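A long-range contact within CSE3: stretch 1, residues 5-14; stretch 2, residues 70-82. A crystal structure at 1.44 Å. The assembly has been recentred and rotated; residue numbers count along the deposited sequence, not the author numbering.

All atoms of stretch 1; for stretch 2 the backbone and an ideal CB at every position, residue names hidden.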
ATOM      1  N   MET A   5      -2.489 -13.601   5.001  1.00 17.10           N
ATOM      2  CA  MET A   5      -1.911 -12.271   4.976  1.00 16.57           C
ATOM      3  C   MET A   5      -2.061 -11.760   6.396  1.00 20.02           C
ATOM      4  O   MET A   5      -2.986 -12.163   7.107  1.00 27.72           O
ATOM      5  CB  MET A   5      -2.640 -11.370   3.975  1.00 20.98           C
ATOM      6  CG  MET A   5      -2.885 -12.069   2.638  1.00 24.59           C
ATOM      7  SD  MET A   5      -4.063 -11.222   1.589  1.00 28.49           S
ATOM      8  CE  MET A   5      -3.130  -9.745   1.288  1.00 18.24           C
ATOM      9  N   TRP A   6      -1.134 -10.918   6.830  1.00 13.22           N
ATOM     10  CA  TRP A   6      -1.174 -10.367   8.177  1.00 12.93           C
ATOM     11  C   TRP A   6      -1.285  -8.857   8.129  1.00 13.36           C
ATOM     12  O   TRP A   6      -0.531  -8.195   7.412  1.00 13.68           O
ATOM     13  CB  TRP A   6       0.088 -10.744   8.950  1.00 14.96           C
ATOM     14  CG  TRP A   6       0.163 -12.193   9.263  1.00 14.31           C
ATOM     15  CD1 TRP A   6       0.585 -13.184   8.436  1.00 14.55           C
ATOM     16  CD2 TRP A   6      -0.209 -12.818  10.497  1.00 21.60           C
ATOM     17  NE1 TRP A   6       0.502 -14.406   9.083  1.00 15.83           N
ATOM     18  CE2 TRP A   6       0.019 -14.201  10.350  1.00 16.36           C
ATOM     19  CE3 TRP A   6      -0.706 -12.337  11.713  1.00 18.13           C
ATOM     20  CZ2 TRP A   6      -0.239 -15.114  11.380  1.00 17.37           C
ATOM     21  CZ3 TRP A   6      -0.956 -13.240  12.729  1.00 18.97           C
ATOM     22  CH2 TRP A   6      -0.724 -14.611  12.555  1.00 19.48           C
ATOM     23  N   LEU A   7      -2.225  -8.312   8.892  1.00 14.46           N
ATOM     24  CA  LEU A   7      -2.356  -6.879   9.044  1.00 14.51           C
ATOM     25  C   LEU A   7      -1.949  -6.474  10.447  1.00 13.66           C
ATOM     26  O   LEU A   7      -2.489  -6.996  11.419  1.00 14.38           O
ATOM     27  CB  LEU A   7      -3.799  -6.440   8.802  1.00 19.06           C
ATOM     28  CG  LEU A   7      -4.306  -6.771   7.409  1.00 33.17           C
ATOM     29  CD1 LEU A   7      -5.687  -6.176   7.165  1.00 38.55           C
ATOM     30  CD2 LEU A   7      -3.293  -6.268   6.395  1.00 33.96           C
ATOM     31  N   THR A   8      -0.994  -5.556  10.554  1.00 12.47           N
ATOM     32  CA  THR A   8      -0.597  -5.012  11.848  1.00 13.88           C
ATOM     33  C   THR A   8      -0.848  -3.521  11.862  1.00 14.74           C
ATOM     34  O   THR A   8      -0.414  -2.809  10.968  1.00 14.42           O
ATOM     35  CB  THR A   8       0.906  -5.226  12.122  1.00 14.88           C
ATOM     36  OG1 THR A   8       1.225  -6.617  11.978  1.00 14.47           O
ATOM     37  CG2 THR A   8       1.288  -4.749  13.527  1.00 15.30           C
ATOM     38  N   LYS A   9      -1.553  -3.052  12.887  1.00 15.39           N
ATOM     39  CA  LYS A   9      -1.680  -1.626  13.124  1.00 16.81           C
ATOM     40  C   LYS A   9      -0.635  -1.203  14.143  1.00 16.53           C
ATOM     41  O   LYS A   9      -0.599  -1.732  15.263  1.00 17.42           O
ATOM     42  CB  LYS A   9      -3.075  -1.296  13.652  1.00 20.62           C
ATOM     43  CG  LYS A   9      -3.283   0.167  13.998  1.00 25.57           C
ATOM     44  CD  LYS A   9      -4.725   0.415  14.405  1.00 31.03           C
ATOM     45  CE  LYS A   9      -4.876   1.716  15.170  1.00 38.90           C
ATOM     46  NZ  LYS A   9      -6.237   1.827  15.765  1.00 45.42           N
ATOM     47  N   LEU A  10       0.221  -0.264  13.756  1.00 15.82           N
ATOM     48  CA  LEU A  10       1.171   0.339  14.686  1.00 18.67           C
ATOM     49  C   LEU A  10       0.768   1.779  14.956  1.00 18.95           C
ATOM     50  O   LEU A  10       0.549   2.551  14.026  1.00 18.67           O
ATOM     51  CB  LEU A  10       2.592   0.317  14.115  1.00 16.72           C
ATOM     52  CG  LEU A  10       3.148  -1.005  13.588  1.00 17.85           C
ATOM     53  CD1 LEU A  10       4.451  -0.775  12.838  1.00 21.49           C
ATOM     54  CD2 LEU A  10       3.356  -2.018  14.710  1.00 18.93           C
ATOM     55  N   VAL A  11       0.651   2.146  16.228  1.00 19.41           N
ATOM     56  CA  VAL A  11       0.441   3.543  16.577  1.00 23.20           C
ATOM     57  C   VAL A  11       1.762   4.092  17.088  1.00 22.96           C
ATOM     58  O   VAL A  11       2.197   3.774  18.189  1.00 21.83           O
ATOM     59  CB  VAL A  11      -0.673   3.720  17.618  1.00 21.90           C
ATOM     60  CG1 VAL A  11      -0.786   5.175  18.018  1.00 27.21           C
ATOM     61  CG2 VAL A  11      -1.995   3.225  17.060  1.00 23.44           C
ATOM     62  N   LEU A  12       2.426   4.895  16.266  1.00 23.40           N
ATOM     63  CA  LEU A  12       3.762   5.358  16.614  1.00 24.36           C
ATOM     64  C   LEU A  12       3.767   6.429  17.706  1.00 27.06           C
ATOM     65  O   LEU A  12       2.837   7.227  17.826  1.00 28.78           O
ATOM     66  CB  LEU A  12       4.535   5.817  15.374  1.00 27.73           C
ATOM     67  CG  LEU A  12       5.348   4.730  14.651  1.00 27.20           C
ATOM     68  CD1 LEU A  12       4.482   3.551  14.234  1.00 23.86           C
ATOM     69  CD2 LEU A  12       6.080   5.307  13.451  1.00 26.14           C
ATOM     70  N   ASN A  13       4.824   6.418  18.508  1.00 26.04           N
ATOM     71  CA  ASN A  13       4.953   7.325  19.638  1.00 27.97           C
ATOM     72  C   ASN A  13       5.780   8.551  19.273  1.00 28.31           C
ATOM     73  O   ASN A  13       6.987   8.449  19.064  1.00 31.38           O
ATOM     74  CB  ASN A  13       5.588   6.582  20.815  1.00 29.96           C
ATOM     75  CG  ASN A  13       5.754   7.455  22.041  1.00 34.78           C
ATOM     76  OD1 ASN A  13       5.123   8.507  22.170  1.00 35.72           O
ATOM     77  ND2 ASN A  13       6.614   7.021  22.953  1.00 40.78           N
ATOM     78  N   PRO A  14       5.125   9.718  19.203  1.00 34.02           N
ATOM     79  CA  PRO A  14       5.762  11.002  18.885  1.00 41.19           C
ATOM     80  C   PRO A  14       6.935  11.312  19.814  1.00 40.03           C
ATOM     81  O   PRO A  14       7.838  12.058  19.434  1.00 41.39           O
ATOM     82  CB  PRO A  14       4.636  12.014  19.116  1.00 40.98           C
ATOM     83  CG  PRO A  14       3.385  11.238  18.891  1.00 44.44           C
ATOM     84  CD  PRO A  14       3.674   9.858  19.412  1.00 38.75           C
ATOM     85  N   UNK A  70       4.180 -14.280   8.917  1.00 13.49           N
ATOM     86  CA  UNK A  70       3.871 -13.800  10.248  1.00 14.86           C
ATOM     87  C   UNK A  70       4.992 -12.905  10.751  1.00 14.19           C
ATOM     88  O   UNK A  70       6.137 -13.336  10.839  1.00 17.02           O
ATOM     89  CB  UNK A  70       3.643 -14.971  11.206  1.00 14.86           C
ATOM     90  N   UNK A  71       4.664 -11.647  11.074  1.00 14.45           N
ATOM     91  CA  UNK A  71       5.712 -10.715  11.493  1.00 16.27           C
ATOM     92  C   UNK A  71       6.117 -10.947  12.941  1.00 20.79           C
ATOM     93  O   UNK A  71       5.327 -11.482  13.717  1.00 18.46           O
ATOM     94  CB  UNK A  71       5.244  -9.270  11.309  1.00 16.27           C
ATOM     95  N   UNK A  72       7.340 -10.568  13.293  1.00 16.57           N
ATOM     96  CA  UNK A  72       7.733 -10.562  14.697  1.00 19.26           C
ATOM     97  C   UNK A  72       8.099  -9.137  15.100  1.00 17.58           C
ATOM     98  O   UNK A  72       9.173  -8.618  14.780  1.00 18.75           O
ATOM     99  CB  UNK A  72       8.901 -11.518  14.947  1.00 19.26           C
ATOM    100  N   UNK A  73       7.176  -8.501  15.804  1.00 16.51           N
ATOM    101  CA  UNK A  73       7.342  -7.102  16.157  1.00 20.20           C
ATOM    102  C   UNK A  73       8.187  -6.860  17.403  1.00 19.62           C
ATOM    103  O   UNK A  73       8.343  -5.720  17.826  1.00 20.71           O
ATOM    104  CB  UNK A  73       5.964  -6.469  16.357  1.00 20.20           C
ATOM    105  N   UNK A  74       8.738  -7.926  17.980  1.00 18.10           N
ATOM    106  CA  UNK A  74       9.681  -7.785  19.083  1.00 17.73           C
ATOM    107  C   UNK A  74      10.951  -7.074  18.624  1.00 20.24           C
ATOM    108  O   UNK A  74      11.784  -6.680  19.446  1.00 21.87           O
ATOM    109  CB  UNK A  74      10.024  -9.155  19.670  1.00 17.73           C
ATOM    110  N   UNK A  75      11.084  -6.906  17.307  1.00 21.14           N
ATOM    111  CA  UNK A  75      12.242  -6.229  16.728  1.00 25.98           C
ATOM    112  C   UNK A  75      12.208  -4.723  16.948  1.00 27.76           C
ATOM    113  O   UNK A  75      13.235  -4.055  16.844  1.00 29.64           O
ATOM    114  CB  UNK A  75      12.324  -6.526  15.229  1.00 25.98           C
ATOM    115  N   UNK A  76      11.029  -4.189  17.250  1.00 26.76           N
ATOM    116  CA  UNK A  76      10.880  -2.748  17.434  1.00 22.61           C
ATOM    117  C   UNK A  76      11.541  -2.269  18.715  1.00 30.02           C
ATOM    118  O   UNK A  76      11.619  -3.004  19.703  1.00 30.74           O
ATOM    119  CB  UNK A  76       9.398  -2.367  17.443  1.00 22.61           C
ATOM    120  N   UNK A  77      12.000  -1.024  18.700  1.00 31.89           N
ATOM    121  CA  UNK A  77      12.566  -0.417  19.898  1.00 26.79           C
ATOM    122  C   UNK A  77      11.493  -0.263  20.958  1.00 29.92           C
ATOM    123  O   UNK A  77      10.322  -0.065  20.639  1.00 33.17           O
ATOM    124  CB  UNK A  77      13.198   0.939  19.576  1.00 26.79           C
ATOM    125  N   UNK A  78      11.888  -0.330  22.224  1.00 34.51           N
ATOM    126  CA  UNK A  78      10.950  -0.027  23.293  1.00 42.31           C
ATOM    127  C   UNK A  78      10.483   1.417  23.148  1.00 35.21           C
ATOM    128  O   UNK A  78      11.280   2.312  22.872  1.00 37.69           O
ATOM    129  CB  UNK A  78      11.585  -0.262  24.665  1.00 42.31           C
ATOM    130  N   UNK A  79       9.184   1.637  23.317  1.00 33.26           N
ATOM    131  CA  UNK A  79       8.628   2.974  23.239  1.00 35.86           C
ATOM    132  C   UNK A  79       8.389   3.478  21.826  1.00 36.40           C
ATOM    133  O   UNK A  79       7.856   4.571  21.645  1.00 38.97           O
ATOM    134  CB  UNK A  79       9.558   3.948  23.966  1.00 35.86           C
ATOM    135  N   UNK A  80       8.771   2.685  20.826  1.00 27.26           N
ATOM    136  CA  UNK A  80       8.619   3.072  19.422  1.00 30.15           C
ATOM    137  C   UNK A  80       7.153   3.181  19.025  1.00 27.95           C
ATOM    138  O   UNK A  80       6.723   4.187  18.449  1.00 26.04           O
ATOM    139  CB  UNK A  80       9.328   2.065  18.515  1.00 30.15           C
ATOM    140  N   UNK A  81       6.382   2.142  19.334  1.00 28.05           N
ATOM    141  CA  UNK A  81       4.980   2.126  18.953  1.00 25.49           C
ATOM    142  C   UNK A  81       4.123   1.253  19.856  1.00 25.46           C
ATOM    143  O   UNK A  81       4.618   0.358  20.547  1.00 27.55           O
ATOM    144  CB  UNK A  81       4.846   1.649  17.506  1.00 25.49           C
ATOM    145  N   UNK A  82       2.826   1.531  19.849  1.00 24.87           N
ATOM    146  CA  UNK A  82       1.853   0.602  20.379  1.00 26.92           C
ATOM    147  C   UNK A  82       1.528  -0.367  19.253  1.00 23.82           C
ATOM    148  O   UNK A  82       1.021   0.034  18.203  1.00 22.75           O
ATOM    149  CB  UNK A  82       0.604   1.316  20.900  1.00 26.92           C
TER

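Position 70 lies beside the indole of Trp6, its CA-to-CB bond running sideways and its ideal CB 3.8 Å from Trp6 CE2. Any side chain with aliphatic carbons could cover that ring. The residue is Glu70: its CG lies over the ring face, 3.5 Å from Trp6 CZ2, in a CH-pi contact.

At 71 the bond again points sideways, phi is -79°, and Trp6 and Thr8 are both near. A compact apolar group fits, and the phi permits proline. Pro71 continues the cover: its CD sits 3.8 Å from Trp6 CG, over the same ring face as Glu70.

Position 72 is out of reach of stretch 1, so many residues would serve. Asp72 accepts hydrogen bonds through OD1 from the backbone N and side chain of position 74.

Position 73 points toward stretch 1, but its ideal CB is still 5.4 Å from Leu10 CD2. The space calls for a large side chain, and Thr8 OG1 offers a polar partner beside the apolar Leu10; a long aliphatic or an aromatic would fill it. Trp73 does both: Trp73 NE1 donates a hydrogen bond to Thr8 OG1 (2.9 Å) at the ring edge, while Leu10 CD1 lies over the face, 4.1 Å from Trp73 CZ3.

At 74 and 75 stretch 1 sets no limit, so many residues would do; they are Ser74 and Val75. Position 76 points toward stretch 1 from a distance, suiting an extended apolar chain, and Leu76 brings CD1 to 4.2 Å from Leu10 CD2.

Positions 77 to 80 form a type II turn. The first two are out of reach and equally unrestricted by stretch 1: Asp77 and Glu78. At 79 phi is 81°, which favours glycine, and an ideal CB would lie 4.4 Å from Asn13 ND2. Gly79 uses its backbone: Asn13 ND2 donates to Gly79 O at 3.0 Å.

At 80 the CA-to-CB bond points away, so only a long side chain could return to Leu12. Tyr80 does, its CE2 3.9 Å from Leu12 CG, while Asn13 N donates to Tyr80 O at 2.9 Å.

Position 81 pairs with Leu12 in an antiparallel bridge, with an ideal CB 3.5 Å from Val11 O and 3.8 Å from Leu12 CD1. Such close neighbours favour a small apolar residue. Ala81 places its methyl against Leu12 and Leu10.

Position 82 pairs with Val11, both side chains on the face opposite that of Leu12 and Ala81; many strand residues would suit. Gln82 packs its CB 4.2 Å from Val11 CB. Val11 N donates to Gln82 O at 2.9 Å and Gln82 N to Val11 O at 2.9 Å, fixing the register.

Stretch 2 70-82: EPDWSVLDEGYAQ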
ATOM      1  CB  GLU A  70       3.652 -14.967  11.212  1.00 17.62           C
ATOM      2  CG  GLU A  70       3.062 -14.502  12.525  1.00 21.72           C
ATOM      3  CD  GLU A  70       2.833 -15.634  13.491  1.00 28.92           C
ATOM      4  OE1 GLU A  70       3.056 -16.790  13.093  1.00 27.87           O
ATOM      5  OE2 GLU A  70       2.430 -15.360  14.644  1.00 31.43           O
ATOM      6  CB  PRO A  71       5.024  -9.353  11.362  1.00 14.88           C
ATOM      7  CG  PRO A  71       3.574  -9.652  11.628  1.00 17.39           C
ATOM      8  CD  PRO A  71       3.322 -11.038  11.111  1.00 16.32           C
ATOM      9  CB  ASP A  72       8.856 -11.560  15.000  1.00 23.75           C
ATOM     10  CG  ASP A  72       8.968 -11.866  16.496  1.00 27.11           C
ATOM     11  OD1 ASP A  72       8.761 -10.927  17.291  1.00 24.71           O
ATOM     12  OD2 ASP A  72       9.236 -13.035  16.895  1.00 21.82           O
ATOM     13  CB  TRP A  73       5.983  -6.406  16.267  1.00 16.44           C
ATOM     14  CG  TRP A  73       5.292  -6.374  14.954  1.00 15.32           C
ATOM     15  CD1 TRP A  73       4.198  -7.103  14.579  1.00 16.21           C
ATOM     16  CD2 TRP A  73       5.679  -5.613  13.802  1.00 17.96           C
ATOM     17  NE1 TRP A  73       3.862  -6.820  13.276  1.00 15.52           N
ATOM     18  CE2 TRP A  73       4.757  -5.912  12.774  1.00 18.25           C
ATOM     19  CE3 TRP A  73       6.705  -4.697  13.545  1.00 16.03           C
ATOM     20  CZ2 TRP A  73       4.832  -5.324  11.504  1.00 15.79           C
ATOM     21  CZ3 TRP A  73       6.776  -4.112  12.294  1.00 16.10           C
ATOM     22  CH2 TRP A  73       5.847  -4.436  11.281  1.00 16.29           C
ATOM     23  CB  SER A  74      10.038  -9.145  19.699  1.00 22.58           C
ATOM     24  OG  SER A  74      10.763  -9.951  18.789  1.00 21.47           O
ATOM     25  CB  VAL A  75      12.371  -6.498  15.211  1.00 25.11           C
ATOM     26  CG1 VAL A  75      12.536  -7.988  14.955  1.00 28.61           C
ATOM     27  CG2 VAL A  75      11.165  -5.940  14.446  1.00 24.96           C
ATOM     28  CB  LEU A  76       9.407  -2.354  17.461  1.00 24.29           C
ATOM     29  CG  LEU A  76       8.621  -2.638  16.186  1.00 19.74           C
ATOM     30  CD1 LEU A  76       7.157  -2.265  16.361  1.00 25.78           C
ATOM     31  CD2 LEU A  76       9.228  -1.901  14.988  1.00 23.36           C
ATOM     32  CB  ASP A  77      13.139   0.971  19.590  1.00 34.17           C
ATOM     33  CG  ASP A  77      14.311   0.931  18.634  1.00 34.76           C
ATOM     34  OD1 ASP A  77      14.783  -0.175  18.300  1.00 42.35           O
ATOM     35  OD2 ASP A  77      14.771   2.017  18.224  1.00 33.47           O
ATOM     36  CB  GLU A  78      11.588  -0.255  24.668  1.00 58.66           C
ATOM     37  CG  GLU A  78      11.908  -1.712  24.957  1.00 71.84           C
ATOM     38  CD  GLU A  78      10.700  -2.618  24.789  1.00 81.35           C
ATOM     39  OE1 GLU A  78       9.560  -2.124  24.923  1.00 85.65           O
ATOM     40  OE2 GLU A  78      10.889  -3.823  24.518  1.00 82.79           O
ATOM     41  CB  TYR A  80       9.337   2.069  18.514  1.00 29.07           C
ATOM     42  CG  TYR A  80       9.249   2.347  17.028  1.00 26.54           C
ATOM     43  CD1 TYR A  80      10.185   3.156  16.397  1.00 25.14           C
ATOM     44  CD2 TYR A  80       8.250   1.774  16.250  1.00 23.55           C
ATOM     45  CE1 TYR A  80      10.119   3.399  15.031  1.00 23.90           C
ATOM     46  CE2 TYR A  80       8.177   2.009  14.886  1.00 23.55           C
ATOM     47  CZ  TYR A  80       9.113   2.826  14.286  1.00 19.38           C
ATOM     48  OH  TYR A  80       9.037   3.058  12.931  1.00 21.46           O
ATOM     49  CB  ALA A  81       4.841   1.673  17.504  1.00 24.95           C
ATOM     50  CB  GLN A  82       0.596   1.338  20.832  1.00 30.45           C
ATOM     51  CG  GLN A  82      -0.469   0.430  21.409  1.00 44.34           C
ATOM     52  CD  GLN A  82      -1.640   1.203  21.973  1.00 59.27           C
ATOM     53  OE1 GLN A  82      -1.695   2.430  21.871  1.00 67.34           O
ATOM     54  NE2 GLN A  82      -2.587   0.490  22.576  1.00 59.55           N
TER
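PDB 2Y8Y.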